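Local structure of D-glycerate 3-kinase (Cryptococcus neoformans var. grubii serotype A, 6CKG) at residues E101-L107 with T227-I231; P218-Y223 with M292-L297. The protein probably acts as a P-loop kinase that transfers a phosphoryl group from ATP to D-glycerate. All coordinates share one frame. Residue numbers count along the deposited sequence, not the author numbering.

Contact 1: E101-L107 with T227-I231; sequences EPDNPLL and TLHSI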
ATOM      1  N   GLU A 101      -5.606  -1.822 -23.241  1.00 46.14           N
ATOM      2  CA  GLU A 101      -6.857  -2.051 -22.511  1.00 43.73           C
ATOM      3  C   GLU A 101      -7.731  -0.810 -22.621  1.00 43.07           C
ATOM      4  O   GLU A 101      -8.128  -0.220 -21.616  1.00 39.96           O
ATOM      5  CB  GLU A 101      -6.577  -2.391 -21.046  1.00 49.12           C
ATOM      6  CG  GLU A 101      -5.898  -3.726 -20.813  1.00 58.18           C
ATOM      7  CD  GLU A 101      -6.883  -4.813 -20.464  1.00 72.57           C
ATOM      8  OE1 GLU A 101      -8.068  -4.672 -20.833  1.00 75.65           O
ATOM      9  OE2 GLU A 101      -6.478  -5.800 -19.812  1.00 77.48           O
ATOM     10  N   PRO A 102      -8.079  -0.405 -23.848  1.00 43.63           N
ATOM     11  CA  PRO A 102      -8.711   0.913 -24.037  1.00 47.03           C
ATOM     12  C   PRO A 102     -10.092   1.032 -23.416  1.00 45.68           C
ATOM     13  O   PRO A 102     -10.514   2.152 -23.109  1.00 50.36           O
ATOM     14  CB  PRO A 102      -8.791   1.058 -25.569  1.00 46.03           C
ATOM     15  CG  PRO A 102      -8.112  -0.174 -26.146  1.00 47.34           C
ATOM     16  CD  PRO A 102      -8.105  -1.216 -25.074  1.00 38.61           C
ATOM     17  N   ASP A 103     -10.816  -0.066 -23.235  1.00 39.03           N
ATOM     18  CA  ASP A 103     -12.135  -0.013 -22.623  1.00 45.19           C
ATOM     19  C   ASP A 103     -12.103  -0.152 -21.108  1.00 43.16           C
ATOM     20  O   ASP A 103     -13.169  -0.248 -20.492  1.00 51.37           O
ATOM     21  CB  ASP A 103     -13.037  -1.094 -23.215  1.00 61.63           C
ATOM     22  CG  ASP A 103     -13.221  -0.929 -24.701  1.00 74.05           C
ATOM     23  OD1 ASP A 103     -13.622   0.178 -25.120  1.00 78.36           O
ATOM     24  OD2 ASP A 103     -12.933  -1.888 -25.447  1.00 81.05           O
ATOM     25  N   ASN A 104     -10.920  -0.172 -20.491  1.00 38.32           N
ATOM     26  CA  ASN A 104     -10.853  -0.294 -19.041  1.00 32.12           C
ATOM     27  C   ASN A 104     -10.505   1.065 -18.443  1.00 37.27           C
ATOM     28  O   ASN A 104      -9.327   1.461 -18.450  1.00 34.88           O
ATOM     29  CB  ASN A 104      -9.827  -1.351 -18.628  1.00 34.39           C
ATOM     30  CG  ASN A 104      -9.878  -1.667 -17.135  1.00 31.24           C
ATOM     31  OD1 ASN A 104     -10.076  -0.778 -16.307  1.00 36.00           O
ATOM     32  ND2 ASN A 104      -9.716  -2.939 -16.790  1.00 30.43           N
ATOM     33  N   PRO A 105     -11.476   1.808 -17.919  1.00 38.08           N
ATOM     34  CA  PRO A 105     -11.169   3.122 -17.339  1.00 31.49           C
ATOM     35  C   PRO A 105     -10.229   3.064 -16.156  1.00 42.22           C
ATOM     36  O   PRO A 105      -9.542   4.054 -15.873  1.00 41.17           O
ATOM     37  CB  PRO A 105     -12.548   3.644 -16.916  1.00 37.65           C
ATOM     38  CG  PRO A 105     -13.364   2.404 -16.705  1.00 39.66           C
ATOM     39  CD  PRO A 105     -12.901   1.460 -17.778  1.00 42.58           C
ATOM     40  N   LEU A 106     -10.194   1.947 -15.428  1.00 37.79           N
ATOM     41  CA  LEU A 106      -9.308   1.864 -14.276  1.00 37.19           C
ATOM     42  C   LEU A 106      -7.841   1.756 -14.681  1.00 40.00           C
ATOM     43  O   LEU A 106      -6.967   2.141 -13.897  1.00 36.85           O
ATOM     44  CB  LEU A 106      -9.727   0.683 -13.387  1.00 30.22           C
ATOM     45  CG  LEU A 106     -11.098   0.896 -12.745  1.00 30.60           C
ATOM     46  CD1 LEU A 106     -11.497  -0.236 -11.758  1.00 31.39           C
ATOM     47  CD2 LEU A 106     -11.104   2.267 -12.059  1.00 32.92           C
ATOM     48  N   LEU A 107      -7.550   1.280 -15.892  1.00 34.90           N
ATOM     49  CA  LEU A 107      -6.175   1.162 -16.358  1.00 35.01           C
ATOM     50  C   LEU A 107      -5.752   2.311 -17.268  1.00 32.97           C
ATOM     51  O   LEU A 107      -4.683   2.241 -17.892  1.00 32.70           O
ATOM     52  CB  LEU A 107      -5.975  -0.178 -17.064  1.00 29.29           C
ATOM     53  CG  LEU A 107      -6.255  -1.399 -16.181  1.00 28.97           C
ATOM     54  CD1 LEU A 107      -6.270  -2.685 -16.998  1.00 32.40           C
ATOM     55  CD2 LEU A 107      -5.214  -1.478 -15.040  1.00 32.21           C
ATOM     56  N   THR A 227     -14.186  -5.041 -16.597  1.00 32.09           N
ATOM     57  CA  THR A 227     -13.200  -4.132 -16.023  1.00 27.50           C
ATOM     58  C   THR A 227     -12.736  -4.632 -14.655  1.00 31.14           C
ATOM     59  O   THR A 227     -11.537  -4.642 -14.355  1.00 31.85           O
ATOM     60  CB  THR A 227     -13.767  -2.715 -15.907  1.00 31.55           C
ATOM     61  OG1 THR A 227     -13.774  -2.088 -17.191  1.00 35.86           O
ATOM     62  CG2 THR A 227     -12.903  -1.845 -14.940  1.00 29.43           C
ATOM     63  N   LEU A 228     -13.678  -5.063 -13.817  1.00 29.36           N
ATOM     64  CA  LEU A 228     -13.314  -5.513 -12.474  1.00 32.19           C
ATOM     65  C   LEU A 228     -12.523  -6.818 -12.515  1.00 27.13           C
ATOM     66  O   LEU A 228     -11.580  -6.997 -11.740  1.00 29.92           O
ATOM     67  CB  LEU A 228     -14.567  -5.664 -11.604  1.00 33.89           C
ATOM     68  CG  LEU A 228     -15.389  -4.391 -11.390  1.00 35.13           C
ATOM     69  CD1 LEU A 228     -16.713  -4.694 -10.712  1.00 34.51           C
ATOM     70  CD2 LEU A 228     -14.594  -3.356 -10.598  1.00 28.42           C
ATOM     71  N   HIS A 229     -12.886  -7.736 -13.414  1.00 30.45           N
ATOM     72  CA  HIS A 229     -12.142  -8.989 -13.538  1.00 27.52           C
ATOM     73  C   HIS A 229     -10.689  -8.736 -13.932  1.00 27.67           C
ATOM     74  O   HIS A 229      -9.786  -9.445 -13.467  1.00 29.56           O
ATOM     75  CB  HIS A 229     -12.816  -9.900 -14.566  1.00 27.29           C
ATOM     76  CG  HIS A 229     -13.971 -10.704 -14.024  1.00 31.94           C
ATOM     77  ND1 HIS A 229     -13.834 -11.605 -12.991  1.00 30.15           N
ATOM     78  CD2 HIS A 229     -15.268 -10.781 -14.417  1.00 27.82           C
ATOM     79  CE1 HIS A 229     -15.000 -12.183 -12.750  1.00 31.17           C
ATOM     80  NE2 HIS A 229     -15.888 -11.701 -13.605  1.00 30.45           N
ATOM     81  N   SER A 230     -10.452  -7.743 -14.811  1.00 31.28           N
ATOM     82  CA  SER A 230      -9.090  -7.400 -15.220  0.62 27.85           C
ATOM     83  C   SER A 230      -8.244  -6.952 -14.032  1.00 27.74           C
ATOM     84  O   SER A 230      -7.104  -7.394 -13.866  1.00 31.55           O
ATOM     85  CB  SER A 230      -9.116  -6.309 -16.292  0.62 28.33           C
ATOM     86  OG  SER A 230      -9.813  -6.747 -17.445  0.62 29.62           O
ATOM     87  N   ILE A 231      -8.781  -6.055 -13.201  1.00 24.73           N
ATOM     88  CA  ILE A 231      -8.023  -5.635 -12.020  1.00 25.18           C
ATOM     89  C   ILE A 231      -7.755  -6.830 -11.108  1.00 31.65           C
ATOM     90  O   ILE A 231      -6.650  -6.987 -10.566  1.00 28.79           O
ATOM     91  CB  ILE A 231      -8.766  -4.513 -11.275  1.00 27.59           C
ATOM     92  CG1 ILE A 231      -9.060  -3.344 -12.219  1.00 25.84           C
ATOM     93  CG2 ILE A 231      -7.958  -4.059 -10.042  1.00 21.76           C
ATOM     94  CD1 ILE A 231      -7.800  -2.744 -12.870  1.00 26.05           C
TER
HETATM   95  O   HOH W   1      -9.909  -4.793 -19.142  1.00 53.22           O
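Asn-104 is central to this contact: its chi1 (-171°, t) carries the amide toward the helix and its chi2 (-38°) turns OD1 back and ND2 outward. OD1 lies 2.9 Å from Leu-106 N and 3.3 Å from Leu-107 N, both weak hydrogen bonds, the first closing an Asx turn. The backbone bond from Leu-107 N to Asn-104 O (3.1 Å) tightens the same bend. ND2 therefore faces helix 225-236, lying 3.5 Å from Ser-230 CB, and donates to a water at 3.0 Å. That water also donates to Glu-101 OE1 (2.5 Å) and is 2.6 Å from Ser-230 OG, so one solvent molecule bridges the first and last residues of the type I turn to Ser-230. The serine, m in the conformer given, places OG where it also bonds Ser-226 O, one turn back.

Thr-227, Ser-230 and Ile-231 form an i, i+3, i+4 face. With chi1 at -77°, Thr-227 sets CG2 3.3 Å from Asn-104 OD1 and 3.8 Å from Leu-106 CD1, while its OG1 lies 3.7 Å from Pro-105 CD. The m,m rotamer of Ile-231 extends CD1 to 4.0 Å from Leu-106 CB and 3.6 Å from Leu-107 CD2.

A type I turn folds Glu-101 to Asn-104, Asn-104 N bonding Glu-101 O at 3.0 Å. The result is a loop after helix 91-100, with a type I turn followed by an Asx turn held by a weak bond, docked on a face of helix 225-236, apolar at one end and water-bridged at the other, at the periphery of a P-loop kinase fold.

Contact 2: P218-Y223 with M292-L297; sequences PTILLY and MPSYEL
Build 218-223 with Pro-218 in the polyproline-II region (phi -61°, psi 130°), leading into a 3-10 turn over 219-222, with bonds Leu-221 N to Pro-218 O (3.1 Å), Leu-222 N to Thr-219 O (2.9 Å) and Tyr-223 N to Ile-220 O (3.1 Å). Set it against helix 281-298 with the CA atoms of Ile-220 and Pro-293 4.9 Å apart. The helix is kinked where Pro-293 N and Ser-294 N lack bonds to the preceding turn. The Pro-293 ring is one bump, its CG 3.5 Å from Tyr-223 CE2 and its CB 3.8 Å from Ile-220 CG2. Ile-220, chi1 p and the most covered residue (73 Å²), pushes CG2 into the hollow between Pro-293, Glu-296 and Leu-297, 3.7 Å from Leu-297 CG. This joins a loop to a helix of the P-loop kinase fold, a carboxylate receiving the first amides of the 3-10 turn. Glu-296 (m,t) points OE2 at Thr-219 N and Thr-219 OG1, both donating at 2.7 Å, while OE1 accepts from Ile-220 N at 3.2 Å. Thr-219, chi1 p, sets OG1 3.2 Å from Met-292 CB; Trp-260 of helix 258-273 touches the threonine.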
ATOM      1  N   PRO A 218     -22.477   1.245  -3.893  1.00 48.35           N
ATOM      2  CA  PRO A 218     -21.174   0.575  -4.016  1.00 44.66           C
ATOM      3  C   PRO A 218     -20.506   0.947  -5.336  1.00 39.06           C
ATOM      4  O   PRO A 218     -21.118   0.887  -6.407  1.00 36.03           O
ATOM      5  CB  PRO A 218     -21.529  -0.916  -3.943  1.00 39.50           C
ATOM      6  CG  PRO A 218     -22.872  -0.953  -3.230  1.00 44.17           C
ATOM      7  CD  PRO A 218     -23.580   0.284  -3.718  1.00 47.12           C
ATOM      8  N   THR A 219     -19.239   1.359  -5.258  1.00 32.59           N
ATOM      9  CA  THR A 219     -18.588   1.889  -6.451  1.00 38.34           C
ATOM     10  C   THR A 219     -18.306   0.816  -7.497  1.00 36.24           C
ATOM     11  O   THR A 219     -18.098   1.158  -8.665  1.00 36.08           O
ATOM     12  CB  THR A 219     -17.292   2.602  -6.083  1.00 37.40           C
ATOM     13  OG1 THR A 219     -16.382   1.666  -5.500  1.00 34.98           O
ATOM     14  CG2 THR A 219     -17.570   3.722  -5.098  1.00 39.49           C
ATOM     15  N   ILE A 220     -18.293  -0.467  -7.124  1.00 34.56           N
ATOM     16  CA  ILE A 220     -18.065  -1.484  -8.147  1.00 29.96           C
ATOM     17  C   ILE A 220     -19.164  -1.433  -9.199  1.00 29.96           C
ATOM     18  O   ILE A 220     -18.931  -1.789 -10.358  1.00 36.23           O
ATOM     19  CB  ILE A 220     -17.943  -2.899  -7.539  1.00 29.80           C
ATOM     20  CG1 ILE A 220     -19.190  -3.280  -6.754  1.00 33.26           C
ATOM     21  CG2 ILE A 220     -16.686  -2.997  -6.668  1.00 27.06           C
ATOM     22  CD1 ILE A 220     -19.176  -4.740  -6.247  1.00 31.44           C
ATOM     23  N   LEU A 221     -20.363  -0.967  -8.827  1.00 28.53           N
ATOM     24  CA  LEU A 221     -21.454  -0.846  -9.793  1.00 31.28           C
ATOM     25  C   LEU A 221     -21.196   0.238 -10.829  1.00 37.60           C
ATOM     26  O   LEU A 221     -21.945   0.318 -11.804  1.00 33.58           O
ATOM     27  CB  LEU A 221     -22.779  -0.559  -9.086  1.00 32.88           C
ATOM     28  CG  LEU A 221     -23.315  -1.652  -8.146  1.00 37.58           C
ATOM     29  CD1 LEU A 221     -24.651  -1.250  -7.572  1.00 33.79           C
ATOM     30  CD2 LEU A 221     -23.442  -2.983  -8.879  1.00 35.34           C
ATOM     31  N   LEU A 222     -20.171   1.080 -10.639  1.00 36.02           N
ATOM     32  CA  LEU A 222     -19.814   2.052 -11.666  1.00 40.84           C
ATOM     33  C   LEU A 222     -19.065   1.422 -12.832  1.00 39.35           C
ATOM     34  O   LEU A 222     -18.866   2.087 -13.853  1.00 35.18           O
ATOM     35  CB  LEU A 222     -18.958   3.176 -11.064  1.00 37.85           C
ATOM     36  CG  LEU A 222     -19.610   4.085 -10.016  1.00 42.22           C
ATOM     37  CD1 LEU A 222     -18.543   4.874  -9.280  1.00 40.44           C
ATOM     38  CD2 LEU A 222     -20.631   5.024 -10.663  1.00 41.19           C
ATOM     39  N   TYR A 223     -18.662   0.161 -12.714  1.00 35.15           N
ATOM     40  CA  TYR A 223     -17.744  -0.458 -13.657  1.00 33.35           C
ATOM     41  C   TYR A 223     -18.338  -1.750 -14.198  1.00 34.89           C
ATOM     42  O   TYR A 223     -19.142  -2.409 -13.533  1.00 30.60           O
ATOM     43  CB  TYR A 223     -16.385  -0.713 -12.969  1.00 32.67           C
ATOM     44  CG  TYR A 223     -15.753   0.584 -12.519  1.00 30.89           C
ATOM     45  CD1 TYR A 223     -15.095   1.412 -13.429  1.00 33.54           C
ATOM     46  CD2 TYR A 223     -15.848   1.006 -11.194  1.00 32.62           C
ATOM     47  CE1 TYR A 223     -14.541   2.623 -13.028  1.00 37.86           C
ATOM     48  CE2 TYR A 223     -15.290   2.208 -10.784  1.00 37.52           C
ATOM     49  CZ  TYR A 223     -14.639   3.003 -11.698  1.00 41.28           C
ATOM     50  OH  TYR A 223     -14.098   4.189 -11.276  1.00 44.39           O
ATOM     51  N   MET A 292     -11.944   3.078  -4.810  1.00 29.14           N
ATOM     52  CA  MET A 292     -12.930   2.413  -3.957  1.00 34.66           C
ATOM     53  C   MET A 292     -13.316   0.998  -4.391  1.00 32.66           C
ATOM     54  O   MET A 292     -13.539   0.160  -3.502  1.00 33.17           O
ATOM     55  CB  MET A 292     -14.190   3.287  -3.854  1.00 40.95           C
ATOM     56  CG  MET A 292     -14.249   4.152  -2.616  1.00 59.63           C
ATOM     57  SD  MET A 292     -14.207   3.208  -1.074  1.00 60.45           S
ATOM     58  CE  MET A 292     -12.759   3.945  -0.345  1.00 62.10           C
ATOM     59  N   PRO A 293     -13.442   0.663  -5.684  1.00 31.86           N
ATOM     60  CA  PRO A 293     -13.755  -0.739  -6.019  1.00 33.85           C
ATOM     61  C   PRO A 293     -12.711  -1.712  -5.508  1.00 35.74           C
ATOM     62  O   PRO A 293     -13.054  -2.845  -5.148  1.00 27.55           O
ATOM     63  CB  PRO A 293     -13.818  -0.746  -7.554  1.00 32.37           C
ATOM     64  CG  PRO A 293     -13.901   0.662  -7.965  1.00 31.21           C
ATOM     65  CD  PRO A 293     -13.317   1.500  -6.892  1.00 26.88           C
ATOM     66  N   SER A 294     -11.444  -1.288  -5.436  1.00 26.35           N
ATOM     67  CA  SER A 294     -10.411  -2.175  -4.922  1.00 26.95           C
ATOM     68  C   SER A 294     -10.573  -2.408  -3.426  1.00 32.36           C
ATOM     69  O   SER A 294     -10.355  -3.527  -2.952  1.00 30.91           O
ATOM     70  CB  SER A 294      -9.018  -1.610  -5.228  1.00 26.55           C
ATOM     71  OG  SER A 294      -8.675  -1.833  -6.590  1.00 21.84           O
ATOM     72  N   TYR A 295     -10.897  -1.353  -2.665  1.00 27.33           N
ATOM     73  CA  TYR A 295     -11.224  -1.524  -1.251  1.00 29.92           C
ATOM     74  C   TYR A 295     -12.403  -2.470  -1.077  1.00 31.27           C
ATOM     75  O   TYR A 295     -12.369  -3.372  -0.231  1.00 26.86           O
ATOM     76  CB  TYR A 295     -11.544  -0.173  -0.603  1.00 33.29           C
ATOM     77  CG  TYR A 295     -10.364   0.766  -0.413  1.00 37.29           C
ATOM     78  CD1 TYR A 295      -9.516   0.643   0.682  1.00 44.54           C
ATOM     79  CD2 TYR A 295     -10.133   1.805  -1.302  1.00 33.31           C
ATOM     80  CE1 TYR A 295      -8.442   1.517   0.868  1.00 44.69           C
ATOM     81  CE2 TYR A 295      -9.062   2.681  -1.124  1.00 40.87           C
ATOM     82  CZ  TYR A 295      -8.225   2.532  -0.045  1.00 44.31           C
ATOM     83  OH  TYR A 295      -7.177   3.411   0.123  1.00 50.55           O
ATOM     84  N   GLU A 296     -13.464  -2.267  -1.868  1.00 30.31           N
ATOM     85  CA  GLU A 296     -14.678  -3.070  -1.723  1.00 30.44           C
ATOM     86  C   GLU A 296     -14.414  -4.547  -2.003  1.00 31.09           C
ATOM     87  O   GLU A 296     -14.900  -5.420  -1.274  1.00 35.14           O
ATOM     88  CB  GLU A 296     -15.772  -2.539  -2.651  1.00 25.72           C
ATOM     89  CG  GLU A 296     -16.257  -1.135  -2.291  1.00 28.90           C
ATOM     90  CD  GLU A 296     -17.244  -0.568  -3.297  1.00 33.06           C
ATOM     91  OE1 GLU A 296     -17.766  -1.336  -4.124  1.00 34.51           O
ATOM     92  OE2 GLU A 296     -17.520   0.648  -3.245  1.00 37.03           O
ATOM     93  N   LEU A 297     -13.647  -4.849  -3.053  1.00 28.15           N
ATOM     94  CA  LEU A 297     -13.471  -6.223  -3.512  1.00 27.31           C
ATOM     95  C   LEU A 297     -12.326  -6.971  -2.836  1.00 29.54           C
ATOM     96  O   LEU A 297     -12.429  -8.184  -2.627  1.00 26.93           O
ATOM     97  CB  LEU A 297     -13.221  -6.242  -5.018  1.00 23.89           C
ATOM     98  CG  LEU A 297     -14.393  -5.844  -5.911  1.00 29.44           C
ATOM     99  CD1 LEU A 297     -13.947  -5.930  -7.351  1.00 27.23           C
ATOM    100  CD2 LEU A 297     -15.581  -6.761  -5.657  1.00 27.17           C
TER

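How the contacts relate
The segments alternate along the chain, in the order 101-107, 218-223, 227-231, 292-297, so contacts 1 and 2 interlock. Only three residues separate 218-223 from 227-231, making the 3-10 turn the lead-in to helix 225-236. The contact centres are 13 Å apart on the same side of the chain's centre. Tyr-223 and Leu-228 connect them: Tyr-223 CE1 is 3.6 Å from Leu-106 CD2, Leu-228 CD1 is 3.7 Å from Ile-220 O, and Leu-228 also touches Pro-293. A loop, a 3-10 turn and helices 225-236 and 281-298 thus pack as one cluster, bringing together distant parts of the sequence outside the central 2-3-1-4-5-6 sheet.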